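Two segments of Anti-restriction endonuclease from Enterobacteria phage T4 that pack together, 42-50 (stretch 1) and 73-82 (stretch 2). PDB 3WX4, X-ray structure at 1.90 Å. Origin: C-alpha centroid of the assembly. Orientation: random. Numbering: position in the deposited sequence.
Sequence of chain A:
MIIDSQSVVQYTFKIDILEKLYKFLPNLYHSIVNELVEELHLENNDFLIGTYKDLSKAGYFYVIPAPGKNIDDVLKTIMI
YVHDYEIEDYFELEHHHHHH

Stretch 1, residues 42-50: LENNDFLIG
Stretch 2 73-82: DVLKTIMIYV

The contact is centred on the ring of Phe47, the first residue of a β-strand (47-50), which packs against a helix spanning all of 73-82. Strand and helix run in broadly the same sense, their N-to-C directions differing by 49°, and their axes approach to 10.6 Å. The backbones are nearest at the centre, where the CA atoms of Phe47 and Val74 lie 7.3 Å apart. Phe47 is extended (phi/psi -165/155), and its CA-to-CB bond points toward the helix; chi1 of 67° (p) and chi2 of 86° place one ring face beneath Val74. The CG1 methyl of Val74 (chi1 t) sits 3.6 Å from the centroid of the Phe47 ring, 11° off the ring normal, an almost axial CH-pi contact. A short, branched side chain suits this place, because it puts a methyl directly on the ring while the helix backbone stays close.

One helical turn on, Ile78 extends the apolar surface. Its CA-to-CB bond points sideways, but with chi1 m and chi2 t the end of the side chain comes nearer the strand: CG1 of Ile78 is 4.4 Å from CE1 of Phe47, and CD1 of Ile78 meets CD1 of Ile49 at 3.8 Å. Ile49 points toward the helix in the fully extended tt rotamer, which lets it span the 9.3 Å between CA of Ile49 and CA of Ile78. The intervening Leu48 points away, as strand alternation requires. Phe47, Ile49, Val74 and Ile78 are all buried.

Toward the preceding loop the contact becomes polar. Asn44 (phi/psi -144/131, chi1 m, chi2 -86°) points toward the helix, with CA of Asn44 9.1 Å from CA of Thr77. OD1 of Asn44 lies 3.7 Å from CG2 of Thr77, a van der Waals contact made by the methyl of a residue with chi1 m. The amide ND2 of Asn44 donates a weak hydrogen bond to OH of Tyr81 (3.4 Å, 145° at the hydrogen). Tyr81, one turn beyond Thr77, has chi1 m and chi2 -104°, and its long side chain carries the hydroxyl to the end of stretch 1 preceding the strand. There CB of Glu43 approaches OH of Tyr81 to 3.3 Å, while OE1 of Glu43 lies at the edge of the tyrosine ring, leaving its acidic group in an exposed setting.

Thr77 and Tyr81 share a helix face with Val74 and Ile78, a spacing maintained by regular i to i+4 backbone bonds such as Ile78 N to Val74 O (2.9 Å). Altogether 336 Å² is buried between the stretches.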

ATOM      1  N   LEU A  42       4.981   6.994  -3.863  1.00 39.97           N
ATOM      2  CA  LEU A  42       4.693   7.438  -5.213  1.00 43.63           C
ATOM      3  C   LEU A  42       5.320   6.535  -6.260  1.00 44.05           C
ATOM      4  O   LEU A  42       4.728   6.297  -7.309  1.00 44.37           O
ATOM      5  CB  LEU A  42       5.132   8.901  -5.417  1.00 46.48           C
ATOM      6  CG  LEU A  42       4.232   9.959  -4.739  1.00 49.23           C
ATOM      7  CD1 LEU A  42       4.819  11.364  -4.911  1.00 51.63           C
ATOM      8  CD2 LEU A  42       2.803   9.934  -5.347  1.00 50.29           C
ATOM      9  N   GLU A  43       6.473   5.968  -5.936  1.00 44.73           N
ATOM     10  CA  GLU A  43       7.229   5.132  -6.876  1.00 45.50           C
ATOM     11  C   GLU A  43       7.152   3.647  -6.702  1.00 44.90           C
ATOM     12  O   GLU A  43       7.832   2.895  -7.403  1.00 45.00           O
ATOM     13  CB  GLU A  43       8.665   5.589  -6.810  1.00 47.44           C
ATOM     14  CG  GLU A  43       8.634   7.077  -6.665  1.00 52.16           C
ATOM     15  CD  GLU A  43       9.614   7.767  -7.529  1.00 56.43           C
ATOM     16  OE1 GLU A  43      10.768   7.942  -7.047  1.00 57.29           O
ATOM     17  OE2 GLU A  43       9.225   8.107  -8.689  1.00 57.72           O
ATOM     18  N   ASN A  44       6.330   3.198  -5.769  1.00 43.37           N
ATOM     19  CA  ASN A  44       6.254   1.778  -5.542  1.00 42.86           C
ATOM     20  C   ASN A  44       4.842   1.466  -5.204  1.00 44.43           C
ATOM     21  O   ASN A  44       4.255   2.107  -4.322  1.00 45.20           O
ATOM     22  CB  ASN A  44       7.159   1.395  -4.377  1.00 42.63           C
ATOM     23  CG  ASN A  44       8.603   1.673  -4.667  1.00 43.63           C
ATOM     24  OD1 ASN A  44       9.299   0.835  -5.273  1.00 44.49           O
ATOM     25  ND2 ASN A  44       9.076   2.863  -4.264  1.00 41.26           N
ATOM     26  N   ASN A  45       4.282   0.455  -5.862  1.00 42.72           N
ATOM     27  CA  ASN A  45       2.894   0.140  -5.614  1.00 42.01           C
ATOM     28  C   ASN A  45       2.668  -1.141  -4.883  1.00 39.04           C
ATOM     29  O   ASN A  45       1.525  -1.485  -4.660  1.00 39.92           O
ATOM     30  CB  ASN A  45       2.136   0.083  -6.943  1.00 45.26           C
ATOM     31  CG  ASN A  45       2.788  -0.889  -7.918  1.00 50.66           C
ATOM     32  OD1 ASN A  45       3.246  -1.993  -7.512  1.00 51.20           O
ATOM     33  ND2 ASN A  45       2.852  -0.501  -9.202  1.00 52.09           N
ATOM     34  N   ASP A  46       3.731  -1.815  -4.465  1.00 38.47           N
ATOM     35  CA  ASP A  46       3.620  -3.115  -3.799  1.00 39.03           C
ATOM     36  C   ASP A  46       3.919  -3.216  -2.286  1.00 38.35           C
ATOM     37  O   ASP A  46       4.193  -4.307  -1.751  1.00 35.55           O
ATOM     38  CB  ASP A  46       4.479  -4.148  -4.572  1.00 42.69           C
ATOM     39  CG  ASP A  46       5.901  -3.632  -4.870  1.00 48.29           C
ATOM     40  OD1 ASP A  46       6.276  -2.545  -4.344  1.00 47.72           O
ATOM     41  OD2 ASP A  46       6.655  -4.317  -5.623  1.00 48.39           O
ATOM     42  N   PHE A  47       3.876  -2.078  -1.574  1.00 34.64           N
ATOM     43  CA  PHE A  47       4.065  -2.150  -0.137  1.00 32.42           C
ATOM     44  C   PHE A  47       3.608  -0.828   0.481  1.00 31.20           C
ATOM     45  O   PHE A  47       3.519   0.183  -0.214  1.00 29.03           O
ATOM     46  CB  PHE A  47       5.524  -2.453   0.256  1.00 32.24           C
ATOM     47  CG  PHE A  47       6.506  -1.368  -0.073  1.00 34.31           C
ATOM     48  CD1 PHE A  47       6.734  -0.297   0.808  1.00 33.65           C
ATOM     49  CD2 PHE A  47       7.246  -1.434  -1.227  1.00 33.98           C
ATOM     50  CE1 PHE A  47       7.676   0.665   0.525  1.00 36.07           C
ATOM     51  CE2 PHE A  47       8.223  -0.449  -1.529  1.00 37.82           C
ATOM     52  CZ  PHE A  47       8.433   0.610  -0.644  1.00 36.05           C
ATOM     53  N   LEU A  48       3.237  -0.895   1.749  1.00 30.25           N
ATOM     54  CA  LEU A  48       2.821   0.326   2.496  1.00 28.75           C
ATOM     55  C   LEU A  48       3.945   0.571   3.481  1.00 29.02           C
ATOM     56  O   LEU A  48       4.596  -0.384   3.957  1.00 28.91           O
ATOM     57  CB  LEU A  48       1.540   0.065   3.285  1.00 28.72           C
ATOM     58  CG  LEU A  48       0.263  -0.147   2.493  1.00 29.25           C
ATOM     59  CD1 LEU A  48      -0.849  -0.613   3.472  1.00 28.07           C
ATOM     60  CD2 LEU A  48      -0.143   1.176   1.780  1.00 28.79           C
ATOM     61  N   ILE A  49       4.202   1.837   3.816  1.00 28.51           N
ATOM     62  CA  ILE A  49       5.237   2.111   4.803  1.00 25.87           C
ATOM     63  C   ILE A  49       4.780   3.361   5.538  1.00 27.89           C
ATOM     64  O   ILE A  49       4.045   4.198   4.969  1.00 26.58           O
ATOM     65  CB  ILE A  49       6.595   2.363   4.153  1.00 27.92           C
ATOM     66  CG1 ILE A  49       7.645   2.560   5.244  1.00 27.44           C
ATOM     67  CG2 ILE A  49       6.510   3.540   3.177  1.00 26.02           C
ATOM     68  CD1 ILE A  49       9.037   2.761   4.705  1.00 29.93           C
ATOM     69  N   GLY A  50       5.173   3.486   6.799  1.00 30.13           N
ATOM     70  CA  GLY A  50       4.765   4.684   7.524  1.00 30.16           C
ATOM     71  C   GLY A  50       5.525   4.752   8.839  1.00 31.98           C
ATOM     72  O   GLY A  50       6.120   3.769   9.323  1.00 28.96           O
ATOM     73  N   ASP A  73      13.036  -7.688  -0.467  1.00 43.15           N
ATOM     74  CA  ASP A  73      13.221  -6.774  -1.589  1.00 42.82           C
ATOM     75  C   ASP A  73      12.735  -5.361  -1.195  1.00 42.27           C
ATOM     76  O   ASP A  73      13.302  -4.348  -1.651  1.00 41.90           O
ATOM     77  CB  ASP A  73      12.451  -7.228  -2.832  1.00 45.81           C
ATOM     78  CG  ASP A  73      13.034  -8.528  -3.435  1.00 49.35           C
ATOM     79  OD1 ASP A  73      14.291  -8.670  -3.427  1.00 48.73           O
ATOM     80  OD2 ASP A  73      12.228  -9.376  -3.893  1.00 49.48           O
ATOM     81  N   VAL A  74      11.674  -5.310  -0.398  1.00 39.66           N
ATOM     82  CA  VAL A  74      11.142  -4.023   0.034  1.00 40.36           C
ATOM     83  C   VAL A  74      12.209  -3.294   0.857  1.00 38.22           C
ATOM     84  O   VAL A  74      12.435  -2.106   0.663  1.00 39.53           O
ATOM     85  CB  VAL A  74       9.855  -4.165   0.908  1.00 40.09           C
ATOM     86  CG1 VAL A  74       9.430  -2.752   1.432  1.00 33.66           C
ATOM     87  CG2 VAL A  74       8.679  -4.799   0.069  1.00 39.60           C
ATOM     88  N   LEU A  75      12.891  -4.006   1.744  1.00 39.09           N
ATOM     89  CA  LEU A  75      13.899  -3.346   2.559  1.00 37.70           C
ATOM     90  C   LEU A  75      15.024  -2.794   1.719  1.00 39.07           C
ATOM     91  O   LEU A  75      15.545  -1.745   2.005  1.00 37.65           O
ATOM     92  CB  LEU A  75      14.416  -4.298   3.637  1.00 39.29           C
ATOM     93  CG  LEU A  75      13.261  -4.870   4.496  1.00 41.08           C
ATOM     94  CD1 LEU A  75      13.830  -5.811   5.559  1.00 42.35           C
ATOM     95  CD2 LEU A  75      12.447  -3.757   5.157  1.00 42.99           C
ATOM     96  N   LYS A  76      15.402  -3.488   0.644  1.00 39.59           N
ATOM     97  CA  LYS A  76      16.481  -3.013  -0.178  1.00 39.23           C
ATOM     98  C   LYS A  76      16.078  -1.724  -0.842  1.00 38.71           C
ATOM     99  O   LYS A  76      16.892  -0.812  -1.007  1.00 39.83           O
ATOM    100  CB  LYS A  76      16.820  -4.020  -1.294  1.00 43.43           C
ATOM    101  CG  LYS A  76      17.834  -5.093  -0.942  1.00 48.59           C
ATOM    102  CD  LYS A  76      18.134  -5.895  -2.250  1.00 53.49           C
ATOM    103  CE  LYS A  76      19.166  -7.023  -2.053  1.00 55.96           C
ATOM    104  NZ  LYS A  76      19.350  -7.805  -3.355  1.00 58.54           N
ATOM    105  N   THR A  77      14.830  -1.672  -1.290  1.00 38.99           N
ATOM    106  CA  THR A  77      14.345  -0.490  -1.964  1.00 37.32           C
ATOM    107  C   THR A  77      14.345   0.682  -0.954  1.00 36.16           C
ATOM    108  O   THR A  77      14.788   1.781  -1.262  1.00 35.89           O
ATOM    109  CB  THR A  77      12.925  -0.721  -2.491  1.00 39.25           C
ATOM    110  OG1 THR A  77      12.946  -1.767  -3.472  1.00 39.82           O
ATOM    111  CG2 THR A  77      12.370   0.563  -3.169  1.00 38.38           C
ATOM    112  N   ILE A  78      13.830   0.430   0.239  1.00 36.15           N
ATOM    113  CA  ILE A  78      13.785   1.497   1.252  1.00 35.49           C
ATOM    114  C   ILE A  78      15.210   2.026   1.483  1.00 35.46           C
ATOM    115  O   ILE A  78      15.450   3.233   1.435  1.00 35.65           O
ATOM    116  CB  ILE A  78      13.192   0.960   2.569  1.00 34.55           C
ATOM    117  CG1 ILE A  78      11.708   0.628   2.387  1.00 33.42           C
ATOM    118  CG2 ILE A  78      13.369   2.022   3.722  1.00 33.59           C
ATOM    119  CD1 ILE A  78      11.172  -0.194   3.523  1.00 33.86           C
ATOM    120  N   MET A  79      16.175   1.127   1.676  1.00 35.62           N
ATOM    121  CA  MET A  79      17.535   1.585   1.932  1.00 35.74           C
ATOM    122  C   MET A  79      18.145   2.348   0.804  1.00 37.22           C
ATOM    123  O   MET A  79      18.915   3.270   1.041  1.00 36.90           O
ATOM    124  CB  MET A  79      18.440   0.436   2.367  1.00 36.75           C
ATOM    125  CG  MET A  79      17.955  -0.219   3.647  1.00 36.09           C
ATOM    126  SD  MET A  79      17.791   1.098   5.011  1.00 38.33           S
ATOM    127  CE  MET A  79      19.438   1.793   4.940  1.00 34.80           C
ATOM    128  N   ILE A  80      17.823   1.996  -0.445  1.00 38.82           N
ATOM    129  CA  ILE A  80      18.372   2.776  -1.561  1.00 38.13           C
ATOM    130  C   ILE A  80      17.938   4.244  -1.423  1.00 38.13           C
ATOM    131  O   ILE A  80      18.718   5.171  -1.625  1.00 35.66           O
ATOM    132  CB  ILE A  80      17.875   2.222  -2.938  1.00 39.68           C
ATOM    133  CG1 ILE A  80      18.714   0.990  -3.315  1.00 40.26           C
ATOM    134  CG2 ILE A  80      18.014   3.284  -4.020  1.00 40.19           C
ATOM    135  CD1 ILE A  80      18.032   0.046  -4.337  1.00 43.12           C
ATOM    136  N   TYR A  81      16.663   4.449  -1.117  1.00 38.55           N
ATOM    137  CA  TYR A  81      16.155   5.812  -0.940  1.00 37.90           C
ATOM    138  C   TYR A  81      16.808   6.457   0.265  1.00 35.33           C
ATOM    139  O   TYR A  81      17.182   7.609   0.201  1.00 34.95           O
ATOM    140  CB  TYR A  81      14.642   5.792  -0.737  1.00 40.86           C
ATOM    141  CG  TYR A  81      13.889   5.571  -2.014  1.00 45.03           C
ATOM    142  CD1 TYR A  81      13.238   6.628  -2.650  1.00 48.21           C
ATOM    143  CD2 TYR A  81      13.773   4.287  -2.560  1.00 46.41           C
ATOM    144  CE1 TYR A  81      12.463   6.418  -3.804  1.00 50.57           C
ATOM    145  CE2 TYR A  81      13.017   4.059  -3.701  1.00 48.98           C
ATOM    146  CZ  TYR A  81      12.359   5.123  -4.318  1.00 50.37           C
ATOM    147  OH  TYR A  81      11.560   4.890  -5.412  1.00 52.41           O
ATOM    148  N   VAL A  82      16.957   5.713   1.360  1.00 34.14           N
ATOM    149  CA  VAL A  82      17.593   6.283   2.567  1.00 33.75           C
ATOM    150  C   VAL A  82      19.041   6.709   2.287  1.00 35.51           C
ATOM    151  O   VAL A  82      19.455   7.840   2.606  1.00 34.31           O
ATOM    152  CB  VAL A  82      17.550   5.266   3.786  1.00 31.74           C
ATOM    153  CG1 VAL A  82      18.463   5.798   4.975  1.00 31.11           C
ATOM    154  CG2 VAL A  82      16.110   5.044   4.222  1.00 30.35           C
TER